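Local coordinates for UPF0053 protein HI_0107 (Haemophilus influenzae, PDB 3LAE) that is of unknown function but, as a member of the CorC/HlyC-related membrane protein family, may bind flavin adenine dinucleotide, this chain being its transporter-associated domain, at residues R36-L41 with D59-T64; L41-E44 with E48-D51. All coordinates share one frame; numbering follows the deposited sequence.

Contact 1 of 2, residues R36-L41 with D59-T64; sequences RTFNGL and DGLLIT. With PO4 (phosphate ion), chain C.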
loop_
_atom_site.group_PDB
_atom_site.type_symbol
_atom_site.label_atom_id
_atom_site.label_comp_id
_atom_site.label_asym_id
_atom_site.label_seq_id
_atom_site.Cartn_x
_atom_site.Cartn_y
_atom_site.Cartn_z
ATOM N N ARG A 36 9.890 4.805 -2.478
ATOM C CA ARG A 36 10.538 3.718 -1.760
ATOM C C ARG A 36 9.528 2.846 -1.004
ATOM O O ARG A 36 9.709 1.637 -0.885
ATOM C CB ARG A 36 11.554 4.272 -0.764
ATOM C CG ARG A 36 12.417 3.199 -0.132
ATOM C CD ARG A 36 13.364 3.782 0.909
ATOM N NE ARG A 36 13.960 5.029 0.458
ATOM C CZ ARG A 36 14.993 5.092 -0.370
ATOM N NH1 ARG A 36 15.534 3.974 -0.830
ATOM N NH2 ARG A 36 15.479 6.272 -0.742
ATOM N N THR A 37 8.481 3.470 -0.476
ATOM C CA THR A 37 7.511 2.769 0.371
ATOM C C THR A 37 6.116 2.815 -0.235
ATOM O O THR A 37 5.832 3.593 -1.149
ATOM C CB THR A 37 7.391 3.447 1.742
ATOM O OG1 THR A 37 6.953 4.795 1.527
ATOM C CG2 THR A 37 8.714 3.441 2.480
ATOM N N PHE A 38 5.232 1.979 0.298
ATOM C CA PHE A 38 3.843 1.960 -0.133
ATOM C C PHE A 38 3.172 3.316 0.094
ATOM O O PHE A 38 2.467 3.828 -0.779
ATOM C CB PHE A 38 3.107 0.840 0.619
ATOM C CG PHE A 38 1.810 0.429 -0.013
ATOM C CD1 PHE A 38 1.749 0.124 -1.363
ATOM C CD2 PHE A 38 0.667 0.312 0.743
ATOM C CE1 PHE A 38 0.569 -0.254 -1.952
ATOM C CE2 PHE A 38 -0.523 -0.078 0.157
ATOM C CZ PHE A 38 -0.565 -0.362 -1.196
ATOM N N ASN A 39 3.407 3.901 1.265
ATOM C CA ASN A 39 2.974 5.263 1.547
ATOM C C ASN A 39 3.461 6.225 0.462
ATOM O O ASN A 39 2.686 7.004 -0.079
ATOM C CB ASN A 39 3.476 5.701 2.927
ATOM C CG ASN A 39 3.231 7.173 3.197
ATOM O OD1 ASN A 39 2.087 7.638 3.187
ATOM N ND2 ASN A 39 4.314 7.923 3.418
ATOM N N GLY A 40 4.754 6.184 0.148
ATOM C CA GLY A 40 5.291 7.086 -0.866
ATOM C C GLY A 40 4.618 6.908 -2.227
ATOM O O GLY A 40 4.287 7.874 -2.918
ATOM N N LEU A 41 4.414 5.665 -2.629
ATOM C CA LEU A 41 3.762 5.386 -3.911
ATOM C C LEU A 41 2.351 5.978 -3.956
ATOM O O LEU A 41 1.948 6.587 -4.949
ATOM C CB LEU A 41 3.693 3.875 -4.134
ATOM C CG LEU A 41 3.081 3.391 -5.441
ATOM C CD1 LEU A 41 4.009 3.761 -6.577
ATOM C CD2 LEU A 41 2.816 1.891 -5.388
ATOM N N ASP A 59 -1.164 0.359 -10.055
ATOM C CA ASP A 59 -0.183 -0.662 -10.415
ATOM C C ASP A 59 -0.669 -2.089 -10.180
ATOM O O ASP A 59 0.058 -2.912 -9.625
ATOM C CB ASP A 59 1.121 -0.450 -9.643
ATOM C CG ASP A 59 1.813 0.840 -10.014
ATOM O OD1 ASP A 59 2.737 1.235 -9.281
ATOM O OD2 ASP A 59 1.430 1.468 -11.027
ATOM N N GLY A 60 -1.899 -2.377 -10.593
ATOM C CA GLY A 60 -2.426 -3.732 -10.515
ATOM C C GLY A 60 -3.035 -4.096 -9.176
ATOM O O GLY A 60 -3.426 -5.258 -8.966
ATOM N N LEU A 61 -3.124 -3.118 -8.274
ATOM C CA LEU A 61 -3.717 -3.345 -6.961
ATOM C C LEU A 61 -4.953 -2.484 -6.725
ATOM O O LEU A 61 -4.992 -1.320 -7.124
ATOM C CB LEU A 61 -2.707 -3.042 -5.864
ATOM C CG LEU A 61 -1.377 -3.808 -5.871
ATOM C CD1 LEU A 61 -0.565 -3.381 -4.665
ATOM C CD2 LEU A 61 -1.618 -5.318 -5.875
ATOM N N LEU A 62 -5.942 -3.070 -6.059
ATOM C CA LEU A 62 -7.115 -2.342 -5.594
ATOM C C LEU A 62 -6.925 -2.096 -4.107
ATOM O O LEU A 62 -6.868 -3.035 -3.296
ATOM C CB LEU A 62 -8.366 -3.177 -5.845
ATOM C CG LEU A 62 -9.699 -2.603 -5.361
ATOM C CD1 LEU A 62 -10.013 -1.313 -6.102
ATOM C CD2 LEU A 62 -10.788 -3.630 -5.584
ATOM N N ILE A 63 -6.818 -0.825 -3.749
ATOM C CA ILE A 63 -6.348 -0.432 -2.437
ATOM C C ILE A 63 -7.428 0.335 -1.694
ATOM O O ILE A 63 -8.072 1.214 -2.265
ATOM C CB ILE A 63 -5.120 0.492 -2.592
ATOM C CG1 ILE A 63 -3.984 -0.241 -3.311
ATOM C CG2 ILE A 63 -4.664 1.012 -1.243
ATOM C CD1 ILE A 63 -2.891 0.706 -3.837
ATOM N N THR A 64 -7.624 0.001 -0.424
ATOM C CA THR A 64 -8.537 0.736 0.440
ATOM C C THR A 64 -7.724 1.320 1.580
ATOM O O THR A 64 -7.059 0.588 2.321
ATOM C CB THR A 64 -9.643 -0.183 1.016
ATOM O OG1 THR A 64 -10.356 -0.801 -0.067
ATOM C CG2 THR A 64 -10.639 0.621 1.866
HETATM P P PO4 C . 15.325 0.161 -1.223
HETATM O O1 PO4 C . 15.141 0.728 0.163
HETATM O O2 PO4 C . 16.148 -1.105 -1.139
HETATM O O3 PO4 C . 14.004 -0.138 -1.870
HETATM O O4 PO4 C . 16.064 1.148 -2.087
#
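The ring of F38 meets strand 61-69 obliquely: its CZ comes 3.7 Å from I63 CD1, while CE1 lies 4.3 Å from L61 CD1. L61 and I63 lie two apart on the strand, so both methyls reach the same end of the ring. F38 CG stands anti to the backbone N (chi1 -162°), which carries the ring off the first turn of helix 38-45 toward the strand; A76 and V78 of strand 72-80 also touch it. The other flat group, the R36 guanidinium, sits far from the strand, with a phosphate ion, probably from the crystallisation liquor, at its edge and near its plane. R36 NH1 is 3.1 Å from phosphate O4 and makes a weak hydrogen bond to phosphate O1, at 3.4 Å; N18 also binds the ion.

L41 CD1 and CD2 are each 3.9 Å from D59 OD1. That contact is merely van der Waals, and the same oxygen is hydrogen-bonded by D31 N, which probably helps to fix the carboxylate beside the leucine. T37 is the N-cap of the helix: OG1 of T37 accepts from G40 N at 2.9 Å, with an N-H...O angle of 160°. The arrangement is helix-on-sheet packing in a small alpha+beta domain, the transporter-associated domain of this membrane protein, with the capped first turn of helix 38-45 laid over an antiparallel sheet.

Contact 2 of 2, residues L41-E44 with E48-D51; sequences LILE and EIPD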
loop_
_atom_site.group_PDB
_atom_site.type_symbol
_atom_site.label_atom_id
_atom_site.label_comp_id
_atom_site.label_asym_id
_atom_site.label_seq_id
_atom_site.Cartn_x
_atom_site.Cartn_y
_atom_site.Cartn_z
ATOM N N LEU A 41 4.414 5.665 -2.629
ATOM C CA LEU A 41 3.762 5.386 -3.911
ATOM C C LEU A 41 2.351 5.978 -3.956
ATOM O O LEU A 41 1.948 6.587 -4.949
ATOM C CB LEU A 41 3.693 3.875 -4.134
ATOM C CG LEU A 41 3.081 3.391 -5.441
ATOM C CD1 LEU A 41 4.009 3.761 -6.577
ATOM C CD2 LEU A 41 2.816 1.891 -5.388
ATOM N N ILE A 42 1.589 5.789 -2.885
ATOM C CA ILE A 42 0.235 6.322 -2.844
ATOM C C ILE A 42 0.251 7.852 -2.854
ATOM O O ILE A 42 -0.495 8.486 -3.615
ATOM C CB ILE A 42 -0.553 5.784 -1.629
ATOM C CG1 ILE A 42 -0.723 4.263 -1.736
ATOM C CG2 ILE A 42 -1.921 6.456 -1.534
ATOM C CD1 ILE A 42 -1.176 3.599 -0.430
ATOM N N LEU A 43 1.108 8.454 -2.035
ATOM C CA LEU A 43 1.167 9.915 -1.975
ATOM C C LEU A 43 1.592 10.529 -3.300
ATOM O O LEU A 43 1.095 11.589 -3.685
ATOM C CB LEU A 43 2.102 10.380 -0.860
ATOM C CG LEU A 43 1.656 10.102 0.571
ATOM C CD1 LEU A 43 2.746 10.535 1.552
ATOM C CD2 LEU A 43 0.350 10.806 0.860
ATOM N N GLU A 44 2.497 9.868 -4.019
ATOM C CA GLU A 44 2.979 10.428 -5.283
ATOM C C GLU A 44 1.879 10.442 -6.325
ATOM O O GLU A 44 1.907 11.242 -7.259
ATOM C CB GLU A 44 4.200 9.666 -5.800
ATOM C CG GLU A 44 5.422 9.886 -4.939
ATOM C CD GLU A 44 6.658 9.173 -5.439
ATOM O OE1 GLU A 44 6.660 8.717 -6.600
ATOM O OE2 GLU A 44 7.632 9.074 -4.659
ATOM N N GLU A 48 -3.873 14.949 -3.108
ATOM C CA GLU A 48 -4.425 15.315 -1.809
ATOM C C GLU A 48 -4.251 14.129 -0.863
ATOM O O GLU A 48 -4.470 12.988 -1.258
ATOM C CB GLU A 48 -5.902 15.719 -1.924
ATOM C CG GLU A 48 -6.743 14.844 -2.854
ATOM C CD GLU A 48 -7.217 13.564 -2.195
ATOM O OE1 GLU A 48 -6.812 12.473 -2.652
ATOM O OE2 GLU A 48 -7.996 13.651 -1.221
ATOM N N ILE A 49 -3.825 14.392 0.371
ATOM C CA ILE A 49 -3.707 13.327 1.366
ATOM C C ILE A 49 -5.068 12.662 1.535
ATOM O O ILE A 49 -6.033 13.299 1.952
ATOM C CB ILE A 49 -3.193 13.851 2.719
ATOM C CG1 ILE A 49 -3.323 12.768 3.793
ATOM C CG2 ILE A 49 -3.948 15.109 3.128
ATOM C CD1 ILE A 49 -2.478 11.546 3.538
ATOM N N PRO A 50 -5.152 11.373 1.192
ATOM C CA PRO A 50 -6.455 10.719 1.043
ATOM C C PRO A 50 -7.119 10.396 2.367
ATOM O O PRO A 50 -6.447 10.081 3.343
ATOM C CB PRO A 50 -6.108 9.428 0.313
ATOM C CG PRO A 50 -4.692 9.157 0.710
ATOM C CD PRO A 50 -4.030 10.475 0.873
ATOM N N ASP A 51 -8.443 10.475 2.389
ATOM C CA ASP A 51 -9.187 10.116 3.576
ATOM C C ASP A 51 -9.169 8.613 3.758
ATOM O O ASP A 51 -9.050 7.849 2.801
ATOM C CB ASP A 51 -10.646 10.564 3.462
ATOM C CG ASP A 51 -10.795 12.062 3.394
ATOM O OD1 ASP A 51 -9.813 12.780 3.684
ATOM O OD2 ASP A 51 -11.905 12.519 3.053
#
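The contact is packing of helix 38-45 against the loop that follows it: after the helix the chain turns back, and I49 and P50, in the loop that leads to strand 55-58, lie against I42 and L43. The nearest alpha carbons across the contact, those of L43 and I49, are 6.8 Å apart. The closest touch of the two segments is between methyls, L43 CD2 to I49 CD1 at 4.0 Å. These two side chains run side by side and point the same way, so they meet alongside rather than head on. L43 carries CG anti to its carbonyl carbon (chi1 -68°), and from there the CD2 branch leans over to the loop. In I49 it is CG1 that lies anti to the backbone N (chi1 170°); chi2 then bends CD1 round to the leucine.

The same L43 CD2 also reaches the proline ring, 4.4 Å from P50 CD, and so sits against two successive residues of the loop. P50 presents a second corner of its ring to the helix, with CG 4.5 Å from I42 CG2. This approach is loose, and since I42 is modelled in two conformers it is doubtful. Beyond the loop, L43 touches I73 of strand 72-80, while I49 meets V68 on strand 61-69. Helix and loop thus both touch the same sheet.

Every touch here is between carbon atoms at ordinary or generous van der Waals separation. With no polar pair joining the two segments, their mutual fit rests on the shape of the aliphatic groups, chiefly L43 against I49 and P50. Between these two segments nothing directional fixes the register; a directional bond in the loop comes from D51 O with T54 OG1, outside the contact.

Both contacts use helix 38-45 and share L41, which meets D59 in contact 1 but makes no touch across contact 2. Contact 1 lies about 3 Å from the centre of the chain, centre to centre, and joins the first turn of the helix to the sheet; contact 2, about 10 Å out, is partly buried and joins later residues of the same helix to the loop that follows it. Apolar packing dominates both. In the core it involves an aromatic ring, with D59 meeting L41 at the margin of the contact, whereas contact 2 pairs leucine and isoleucine with isoleucine and proline. The two contacts use successive parts of one helix.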